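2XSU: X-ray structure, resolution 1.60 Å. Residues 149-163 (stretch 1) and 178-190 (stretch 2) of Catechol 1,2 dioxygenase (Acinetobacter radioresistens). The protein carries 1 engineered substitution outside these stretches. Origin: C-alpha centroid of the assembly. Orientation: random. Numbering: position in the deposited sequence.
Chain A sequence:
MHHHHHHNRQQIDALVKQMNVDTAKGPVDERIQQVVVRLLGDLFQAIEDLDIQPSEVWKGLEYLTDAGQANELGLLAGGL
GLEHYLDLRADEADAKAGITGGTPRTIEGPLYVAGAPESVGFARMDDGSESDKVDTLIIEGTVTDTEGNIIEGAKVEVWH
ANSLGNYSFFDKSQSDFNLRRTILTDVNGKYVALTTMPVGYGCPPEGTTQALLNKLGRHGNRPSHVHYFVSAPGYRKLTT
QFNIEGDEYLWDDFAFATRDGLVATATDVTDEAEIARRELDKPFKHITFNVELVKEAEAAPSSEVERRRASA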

ATOM      1  N   ASN A 149       5.590  -6.152 -44.685  1.00 26.85           N
ATOM      2  CA  ASN A 149       4.500  -7.022 -45.126  1.00 26.67           C
ATOM      3  C   ASN A 149       3.283  -6.792 -44.244  1.00 25.63           C
ATOM      4  O   ASN A 149       3.399  -6.782 -43.012  1.00 24.71           O
ATOM      5  CB  ASN A 149       4.891  -8.491 -45.037  1.00 26.80           C
ATOM      6  CG  ASN A 149       6.108  -8.834 -45.887  1.00 29.05           C
ATOM      7  OD1 ASN A 149       7.086  -9.386 -45.386  1.00 33.17           O
ATOM      8  ND2 ASN A 149       6.057  -8.493 -47.171  1.00 29.85           N
ATOM      9  N   ILE A 150       2.122  -6.620 -44.869  1.00 24.53           N
ATOM     10  CA  ILE A 150       0.887  -6.379 -44.105  1.00 23.48           C
ATOM     11  C   ILE A 150       0.452  -7.594 -43.258  1.00 22.92           C
ATOM     12  O   ILE A 150       0.712  -8.759 -43.614  1.00 23.14           O
ATOM     13  CB  ILE A 150      -0.266  -5.805 -44.994  1.00 24.56           C
ATOM     14  CG1 ILE A 150      -0.742  -6.831 -46.031  1.00 25.17           C
ATOM     15  CG2 ILE A 150       0.175  -4.512 -45.691  1.00 22.76           C
ATOM     16  CD1 ILE A 150      -1.881  -7.718 -45.565  1.00 27.76           C
ATOM     17  N   ILE A 151      -0.155  -7.305 -42.107  1.00 21.20           N
ATOM     18  CA  ILE A 151      -0.734  -8.313 -41.225  1.00 20.35           C
ATOM     19  C   ILE A 151      -2.250  -8.112 -41.172  1.00 20.44           C
ATOM     20  O   ILE A 151      -2.741  -7.093 -40.646  1.00 19.79           O
ATOM     21  CB  ILE A 151      -0.152  -8.262 -39.777  1.00 20.43           C
ATOM     22  CG1 ILE A 151       1.364  -8.449 -39.807  1.00 20.73           C
ATOM     23  CG2 ILE A 151      -0.803  -9.309 -38.889  1.00 20.81           C
ATOM     24  CD1 ILE A 151       2.077  -8.164 -38.435  1.00 20.02           C
ATOM     25  N   GLU A 152      -2.995  -9.076 -41.725  1.00 20.04           N
ATOM     26  CA  GLU A 152      -4.461  -9.073 -41.664  1.00 19.99           C
ATOM     27  C   GLU A 152      -4.944  -9.755 -40.380  1.00 19.06           C
ATOM     28  O   GLU A 152      -4.398 -10.792 -39.989  1.00 20.43           O
ATOM     29  CB  GLU A 152      -5.073  -9.781 -42.901  1.00 20.45           C
ATOM     30  CG  GLU A 152      -6.623  -9.908 -42.844  1.00 22.80           C
ATOM     31  CD  GLU A 152      -7.236 -10.659 -44.053  1.00 26.97           C
ATOM     32  OE1 GLU A 152      -6.507 -11.435 -44.711  1.00 29.47           O
ATOM     33  OE2 GLU A 152      -8.453 -10.467 -44.336  1.00 28.37           O
ATOM     34  N   GLY A 153      -5.961  -9.180 -39.721  1.00 19.17           N
ATOM     35  CA  GLY A 153      -6.553  -9.769 -38.526  1.00 19.05           C
ATOM     36  C   GLY A 153      -5.839  -9.462 -37.217  1.00 18.09           C
ATOM     37  O   GLY A 153      -6.172 -10.029 -36.180  1.00 18.95           O
ATOM     38  N   ALA A 154      -4.879  -8.540 -37.267  1.00 17.45           N
ATOM     39  CA  ALA A 154      -4.241  -8.047 -36.049  1.00 16.27           C
ATOM     40  C   ALA A 154      -5.273  -7.308 -35.202  1.00 16.48           C
ATOM     41  O   ALA A 154      -6.121  -6.583 -35.741  1.00 16.99           O
ATOM     42  CB  ALA A 154      -3.076  -7.137 -36.392  1.00 15.19           C
ATOM     43  N   LYS A 155      -5.206  -7.508 -33.890  1.00 15.20           N
ATOM     44  CA  LYS A 155      -6.145  -6.905 -32.945  1.00 15.32           C
ATOM     45  C   LYS A 155      -5.588  -5.565 -32.446  1.00 14.98           C
ATOM     46  O   LYS A 155      -4.612  -5.553 -31.694  1.00 16.47           O
ATOM     47  CB  LYS A 155      -6.326  -7.873 -31.787  1.00 15.58           C
ATOM     48  CG  LYS A 155      -7.442  -7.568 -30.869  1.00 18.84           C
ATOM     49  CD  LYS A 155      -7.679  -8.755 -29.942  1.00 22.80           C
ATOM     50  CE  LYS A 155      -8.653  -8.410 -28.833  1.00 27.31           C
ATOM     51  NZ  LYS A 155      -9.039  -9.604 -28.009  1.00 33.29           N
ATOM     52  N   VAL A 156      -6.201  -4.456 -32.870  1.00 13.16           N
ATOM     53  CA  VAL A 156      -5.747  -3.106 -32.489  1.00 12.69           C
ATOM     54  C   VAL A 156      -6.713  -2.593 -31.436  1.00 12.48           C
ATOM     55  O   VAL A 156      -7.879  -2.283 -31.744  1.00 12.74           O
ATOM     56  CB  VAL A 156      -5.692  -2.159 -33.707  1.00 12.42           C
ATOM     57  CG1 VAL A 156      -5.230  -0.737 -33.264  1.00 13.96           C
ATOM     58  CG2 VAL A 156      -4.743  -2.736 -34.772  1.00 12.57           C
ATOM     59  N   GLU A 157      -6.261  -2.522 -30.176  1.00 11.48           N
ATOM     60  CA  GLU A 157      -7.113  -2.062 -29.095  1.00 10.62           C
ATOM     61  C   GLU A 157      -6.726  -0.657 -28.740  1.00 11.03           C
ATOM     62  O   GLU A 157      -5.556  -0.417 -28.458  1.00 11.47           O
ATOM     63  CB  GLU A 157      -6.960  -2.963 -27.863  1.00 10.97           C
ATOM     64  CG  GLU A 157      -7.324  -4.410 -28.137  1.00 12.62           C
ATOM     65  CD  GLU A 157      -7.278  -5.227 -26.870  1.00 13.33           C
ATOM     66  OE1 GLU A 157      -8.113  -4.978 -25.974  1.00 13.43           O
ATOM     67  OE2 GLU A 157      -6.408  -6.149 -26.798  1.00 17.23           O
ATOM     68  N   VAL A 158      -7.696   0.266 -28.783  1.00 10.22           N
ATOM     69  CA  VAL A 158      -7.427   1.697 -28.502  1.00 10.63           C
ATOM     70  C   VAL A 158      -8.340   2.221 -27.404  1.00 10.94           C
ATOM     71  O   VAL A 158      -9.526   1.840 -27.304  1.00 10.87           O
ATOM     72  CB  VAL A 158      -7.529   2.574 -29.793  1.00 10.84           C
ATOM     73  CG1 VAL A 158      -6.307   2.365 -30.674  1.00 12.99           C
ATOM     74  CG2 VAL A 158      -8.770   2.211 -30.578  1.00 13.59           C
ATOM     75  N   TRP A 159      -7.774   3.058 -26.538  1.00  9.24           N
ATOM     76  CA  TRP A 159      -8.575   3.792 -25.566  1.00  9.58           C
ATOM     77  C   TRP A 159      -7.959   5.156 -25.304  1.00  8.93           C
ATOM     78  O   TRP A 159      -6.734   5.313 -25.346  1.00  8.35           O
ATOM     79  CB  TRP A 159      -8.815   2.965 -24.267  1.00  9.54           C
ATOM     80  CG  TRP A 159      -7.578   2.654 -23.359  1.00  8.55           C
ATOM     81  CD1 TRP A 159      -7.291   3.234 -22.155  1.00 10.64           C
ATOM     82  CD2 TRP A 159      -6.553   1.658 -23.586  1.00  9.02           C
ATOM     83  NE1 TRP A 159      -6.128   2.679 -21.627  1.00 10.02           N
ATOM     84  CE2 TRP A 159      -5.662   1.710 -22.478  1.00  9.05           C
ATOM     85  CE3 TRP A 159      -6.290   0.752 -24.626  1.00 10.44           C
ATOM     86  CZ2 TRP A 159      -4.510   0.888 -22.391  1.00  8.68           C
ATOM     87  CZ3 TRP A 159      -5.155  -0.075 -24.552  1.00 10.57           C
ATOM     88  CH2 TRP A 159      -4.270   0.002 -23.419  1.00 10.36           C
ATOM     89  N   HIS A 160      -8.808   6.140 -25.038  1.00  9.35           N
ATOM     90  CA  HIS A 160      -8.317   7.511 -24.779  1.00  8.71           C
ATOM     91  C   HIS A 160      -9.371   8.361 -24.045  1.00  9.48           C
ATOM     92  O   HIS A 160     -10.539   7.931 -23.895  1.00 10.56           O
ATOM     93  CB  HIS A 160      -7.822   8.178 -26.083  1.00  9.01           C
ATOM     94  CG  HIS A 160      -8.898   8.560 -27.061  1.00  9.42           C
ATOM     95  ND1 HIS A 160      -9.730   9.656 -26.887  1.00 10.73           N
ATOM     96  CD2 HIS A 160      -9.226   8.022 -28.263  1.00 10.47           C
ATOM     97  CE1 HIS A 160     -10.539   9.752 -27.937  1.00 10.97           C
ATOM     98  NE2 HIS A 160     -10.242   8.785 -28.790  1.00 12.20           N
ATOM     99  N   ALA A 161      -8.931   9.537 -23.601  1.00  9.24           N
ATOM    100  CA  ALA A 161      -9.756  10.501 -22.860  1.00  9.32           C
ATOM    101  C   ALA A 161     -10.693  11.331 -23.736  1.00  9.77           C
ATOM    102  O   ALA A 161     -10.437  11.574 -24.954  1.00 10.35           O
ATOM    103  CB  ALA A 161      -8.870  11.431 -22.029  1.00 10.40           C
ATOM    104  N   ASN A 162     -11.771  11.777 -23.102  1.00 10.56           N
ATOM    105  CA  ASN A 162     -12.707  12.718 -23.757  1.00 11.75           C
ATOM    106  C   ASN A 162     -12.208  14.171 -23.735  1.00 12.60           C
ATOM    107  O   ASN A 162     -11.040  14.433 -23.385  1.00 11.95           O
ATOM    108  CB  ASN A 162     -14.144  12.565 -23.194  1.00 12.83           C
ATOM    109  CG  ASN A 162     -14.330  13.216 -21.827  1.00 13.03           C
ATOM    110  OD1 ASN A 162     -13.401  13.766 -21.210  1.00 13.76           O
ATOM    111  ND2 ASN A 162     -15.579  13.165 -21.350  1.00 14.92           N
ATOM    112  N   SER A 163     -13.086  15.111 -24.102  1.00 13.11           N
ATOM    113  CA  SER A 163     -12.684  16.528 -24.243  1.00 13.37           C
ATOM    114  C   SER A 163     -12.336  17.213 -22.924  1.00 14.35           C
ATOM    115  O   SER A 163     -11.754  18.308 -22.943  1.00 14.69           O
ATOM    116  CB  SER A 163     -13.760  17.343 -24.966  1.00 14.12           C
ATOM    117  OG  SER A 163     -14.799  17.708 -24.088  1.00 14.89           O
ATOM    118  N   ASN A 178     -17.333   4.182 -23.946  1.00 13.77           N
ATOM    119  CA  ASN A 178     -17.093   5.368 -24.781  1.00 12.54           C
ATOM    120  C   ASN A 178     -15.566   5.532 -24.967  1.00 12.16           C
ATOM    121  O   ASN A 178     -14.794   5.401 -24.004  1.00 12.46           O
ATOM    122  CB  ASN A 178     -17.700   6.614 -24.169  1.00 12.37           C
ATOM    123  CG  ASN A 178     -17.798   7.769 -25.167  1.00 12.41           C
ATOM    124  OD1 ASN A 178     -18.200   7.568 -26.319  1.00 13.15           O
ATOM    125  ND2 ASN A 178     -17.440   8.973 -24.726  1.00 13.40           N
ATOM    126  N   LEU A 179     -15.150   5.791 -26.205  1.00 11.82           N
ATOM    127  CA  LEU A 179     -13.727   5.977 -26.569  1.00 11.16           C
ATOM    128  C   LEU A 179     -12.840   4.764 -26.252  1.00 11.52           C
ATOM    129  O   LEU A 179     -11.649   4.920 -25.967  1.00 11.92           O
ATOM    130  CB  LEU A 179     -13.177   7.283 -25.933  1.00 11.58           C
ATOM    131  CG  LEU A 179     -14.085   8.510 -26.149  1.00 11.49           C
ATOM    132  CD1 LEU A 179     -13.562   9.725 -25.376  1.00 13.32           C
ATOM    133  CD2 LEU A 179     -14.197   8.859 -27.654  1.00 14.46           C
ATOM    134  N   ARG A 180     -13.428   3.568 -26.338  1.00 10.22           N
ATOM    135  CA  ARG A 180     -12.683   2.309 -26.215  1.00 11.04           C
ATOM    136  C   ARG A 180     -13.182   1.353 -27.287  1.00 11.94           C
ATOM    137  O   ARG A 180     -14.371   1.027 -27.328  1.00 11.65           O
ATOM    138  CB  ARG A 180     -12.932   1.689 -24.822  1.00 11.09           C
ATOM    139  CG  ARG A 180     -12.557   2.584 -23.639  1.00 11.25           C
ATOM    140  CD  ARG A 180     -12.991   1.932 -22.317  1.00  9.92           C
ATOM    141  NE  ARG A 180     -12.643   2.756 -21.172  1.00 11.71           N
ATOM    142  CZ  ARG A 180     -11.433   2.796 -20.613  1.00 10.32           C
ATOM    143  NH1 ARG A 180     -10.450   2.039 -21.108  1.00 11.77           N
ATOM    144  NH2 ARG A 180     -11.224   3.601 -19.582  1.00 11.62           N
ATOM    145  N   ARG A 181     -12.288   0.876 -28.142  1.00 11.16           N
ATOM    146  CA  ARG A 181     -12.654  -0.030 -29.242  1.00 12.02           C
ATOM    147  C   ARG A 181     -11.560  -1.047 -29.534  1.00 12.61           C
ATOM    148  O   ARG A 181     -10.357  -0.776 -29.327  1.00 12.25           O
ATOM    149  CB  ARG A 181     -12.967   0.733 -30.524  1.00 11.53           C
ATOM    150  CG  ARG A 181     -14.176   1.669 -30.476  1.00 13.00           C
ATOM    151  CD  ARG A 181     -15.510   0.913 -30.308  1.00 11.35           C
ATOM    152  NE  ARG A 181     -16.613   1.878 -30.417  1.00 12.98           N
ATOM    153  CZ  ARG A 181     -17.152   2.537 -29.405  1.00 12.57           C
ATOM    154  NH1 ARG A 181     -16.732   2.331 -28.162  1.00 14.60           N
ATOM    155  NH2 ARG A 181     -18.147   3.418 -29.621  1.00 15.19           N
ATOM    156  N   THR A 182     -11.973  -2.190 -30.083  1.00 12.04           N
ATOM    157  CA  THR A 182     -11.054  -3.143 -30.667  1.00 12.85           C
ATOM    158  C   THR A 182     -11.357  -3.181 -32.153  1.00 13.69           C
ATOM    159  O   THR A 182     -12.519  -3.422 -32.541  1.00 13.98           O
ATOM    160  CB  THR A 182     -11.262  -4.554 -30.073  1.00 13.88           C
ATOM    161  OG1 THR A 182     -10.959  -4.510 -28.678  1.00 14.27           O
ATOM    162  CG2 THR A 182     -10.371  -5.595 -30.779  1.00 14.09           C
ATOM    163  N   ILE A 183     -10.322  -2.973 -32.953  1.00 12.54           N
ATOM    164  CA  ILE A 183     -10.434  -2.970 -34.429  1.00 13.54           C
ATOM    165  C   ILE A 183      -9.528  -4.074 -34.988  1.00 14.76           C
ATOM    166  O   ILE A 183      -8.327  -4.094 -34.733  1.00 15.22           O
ATOM    167  CB  ILE A 183     -10.021  -1.617 -35.074  1.00 13.56           C
ATOM    168  CG1 ILE A 183     -10.752  -0.443 -34.444  1.00 15.64           C
ATOM    169  CG2 ILE A 183     -10.312  -1.643 -36.593  1.00 14.48           C
ATOM    170  CD1 ILE A 183     -10.170   0.936 -34.842  1.00 12.83           C
ATOM    171  N   LEU A 184     -10.090  -4.993 -35.783  1.00 15.08           N
ATOM    172  CA  LEU A 184      -9.241  -6.013 -36.410  1.00 15.26           C
ATOM    173  C   LEU A 184      -8.786  -5.500 -37.756  1.00 15.09           C
ATOM    174  O   LEU A 184      -9.598  -5.016 -38.540  1.00 15.78           O
ATOM    175  CB  LEU A 184      -9.997  -7.357 -36.588  1.00 14.99           C
ATOM    176  CG  LEU A 184     -10.635  -7.949 -35.331  1.00 17.07           C
ATOM    177  CD1 LEU A 184     -11.519  -9.195 -35.676  1.00 18.86           C
ATOM    178  CD2 LEU A 184      -9.562  -8.290 -34.298  1.00 19.38           C
ATOM    179  N   THR A 185      -7.483  -5.581 -38.039  1.00 14.82           N
ATOM    180  CA  THR A 185      -6.989  -5.032 -39.312  1.00 15.06           C
ATOM    181  C   THR A 185      -7.616  -5.800 -40.492  1.00 15.79           C
ATOM    182  O   THR A 185      -7.878  -7.016 -40.397  1.00 16.37           O
ATOM    183  CB  THR A 185      -5.466  -5.041 -39.454  1.00 15.15           C
ATOM    184  OG1 THR A 185      -4.989  -6.373 -39.268  1.00 15.70           O
ATOM    185  CG2 THR A 185      -4.810  -4.112 -38.371  1.00 15.63           C
ATOM    186  N   ASP A 186      -7.873  -5.073 -41.572  1.00 16.96           N
ATOM    187  CA  ASP A 186      -8.565  -5.651 -42.727  1.00 18.19           C
ATOM    188  C   ASP A 186      -7.574  -6.360 -43.656  1.00 19.76           C
ATOM    189  O   ASP A 186      -6.397  -6.549 -43.320  1.00 18.45           O
ATOM    190  CB  ASP A 186      -9.374  -4.563 -43.457  1.00 18.42           C
ATOM    191  CG  ASP A 186      -8.500  -3.460 -44.071  1.00 16.35           C
ATOM    192  OD1 ASP A 186      -7.309  -3.671 -44.383  1.00 17.19           O
ATOM    193  OD2 ASP A 186      -9.045  -2.354 -44.286  1.00 19.80           O
ATOM    194  N   VAL A 187      -8.063  -6.756 -44.836  1.00 20.85           N
ATOM    195  CA  VAL A 187      -7.241  -7.466 -45.816  1.00 22.05           C
ATOM    196  C   VAL A 187      -5.988  -6.698 -46.297  1.00 22.38           C
ATOM    197  O   VAL A 187      -5.031  -7.305 -46.790  1.00 23.70           O
ATOM    198  CB  VAL A 187      -8.116  -7.934 -47.032  1.00 22.03           C
ATOM    199  CG1 VAL A 187      -8.545  -6.765 -47.875  1.00 22.72           C
ATOM    200  CG2 VAL A 187      -7.339  -8.952 -47.862  1.00 24.18           C
ATOM    201  N   ASN A 188      -5.990  -5.374 -46.127  1.00 21.87           N
ATOM    202  CA  ASN A 188      -4.842  -4.542 -46.490  1.00 21.57           C
ATOM    203  C   ASN A 188      -3.963  -4.163 -45.279  1.00 20.67           C
ATOM    204  O   ASN A 188      -3.037  -3.349 -45.413  1.00 21.05           O
ATOM    205  CB  ASN A 188      -5.307  -3.290 -47.261  1.00 22.48           C
ATOM    206  CG  ASN A 188      -6.143  -3.644 -48.517  1.00 24.17           C
ATOM    207  OD1 ASN A 188      -7.241  -3.119 -48.717  1.00 28.90           O
ATOM    208  ND2 ASN A 188      -5.637  -4.552 -49.323  1.00 26.29           N
ATOM    209  N   GLY A 189      -4.241  -4.793 -44.139  1.00 19.27           N
ATOM    210  CA  GLY A 189      -3.508  -4.534 -42.884  1.00 18.07           C
ATOM    211  C   GLY A 189      -3.911  -3.223 -42.249  1.00 17.40           C
ATOM    212  O   GLY A 189      -3.216  -2.731 -41.358  1.00 16.71           O
ATOM    213  N   LYS A 190      -5.028  -2.652 -42.693  1.00 16.73           N
ATOM    214  CA  LYS A 190      -5.435  -1.309 -42.264  1.00 16.63           C
ATOM    215  C   LYS A 190      -6.437  -1.293 -41.127  1.00 15.33           C
ATOM    216  O   LYS A 190      -7.309  -2.165 -41.021  1.00 14.34           O
ATOM    217  CB  LYS A 190      -6.035  -0.531 -43.443  1.00 17.84           C
ATOM    218  CG  LYS A 190      -5.044  -0.049 -44.517  1.00 20.24           C
ATOM    219  CD  LYS A 190      -4.269   1.248 -44.101  1.00 26.86           C
ATOM    220  CE  LYS A 190      -5.137   2.370 -43.469  1.00 29.96           C
ATOM    221  NZ  LYS A 190      -6.129   2.986 -44.419  1.00 33.25           N
TER
HETATM  222  O   HOH W   1      -4.546 -10.179 -46.546  1.00 35.83           O
HETATM  223  O   HOH W   2     -10.064  -3.092 -26.567  1.00 12.72           O
HETATM  224  O   HOH W   3     -12.463   6.338 -22.364  1.00 12.12           O

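Two antiparallel strands, one around Val-156 to Val-158 and the other 180-184, form the centre of this contact; their axes approach to 4.6 Å and their directions differ by 161°. Val-156 and Ile-183 form one hydrogen-bonded pair: Val-156 N gives to Ile-183 O and Ile-183 N to Val-156 O, both at 2.8 Å. Val-158 and Arg-181 form the next, with Val-158 N to Arg-181 O at 2.9 Å and Arg-181 N to Val-158 O at 3.0 Å. The ladder continues, through Thr-185 N to Ala-154 O (2.9 Å) at one end and His-160 N to Leu-179 O (3.2 Å) at the other. Between these pairs the backbones draw closer, to 4.4 Å between the CA atoms of Glu-157 and Thr-182, and CA-H...O contacts such as Leu-184 CA to Ala-154 O (3.2 Å) supplement the N-H...O hydrogen bonds.

Beyond the ladder, Asp-186 to Gly-189 make a type I turn, closed by Gly-189 N to Asp-186 O at 2.9 Å. Asp-186 OD1 also accepts from Asn-188 N (2.8 Å) and Lys-190 N (3.0 Å), so a short carboxylate suits this corner. Gly-189 has positive phi, which favours glycine, and a CB there would lie 2.8 Å from Ile-150 CB, a clash. Its CA instead sits 3.5 Å from Ile-151 O.

Thr-185 ties the two stretches together through polar contacts. Its OG1 donates to Ile-151 O at 2.7 Å and accepts from Ala-154 N at 3.0 Å, while its backbone O takes Gly-153 N at 3.0 Å. A hydroxyl can play both roles, and Thr-185 CG2 meets Val-156 CG2 at 3.9 Å.

On the sheet face of Val-156, Val-158 and Ile-183, branched aliphatic side chains suit both the extended backbone and burial; Arg-181 is the polar exception there, partly exposed, with its end leading away. On the other face, Lys-155 CG packs on Thr-182 CG2 at 3.5 Å, and a water bridges Glu-157 OE1 (2.8 Å) and Thr-182 OG1 (2.7 Å), giving two buried polar groups a shared partner.

Leu-179 has the largest area covered by the other stretch. Its CB lies over one face of the His-160 ring, 4.3 Å from the centroid, and its CD1 reaches Asn-162 CB at 3.6 Å; a branched aliphatic chain can serve both neighbours. The imidazole is held by His-160 ND1 to Ala-161 O at 2.8 Å. At the opposite, more exposed end, a water joins Glu-152 OE1 (3.0 Å) to Val-187 O (2.9 Å).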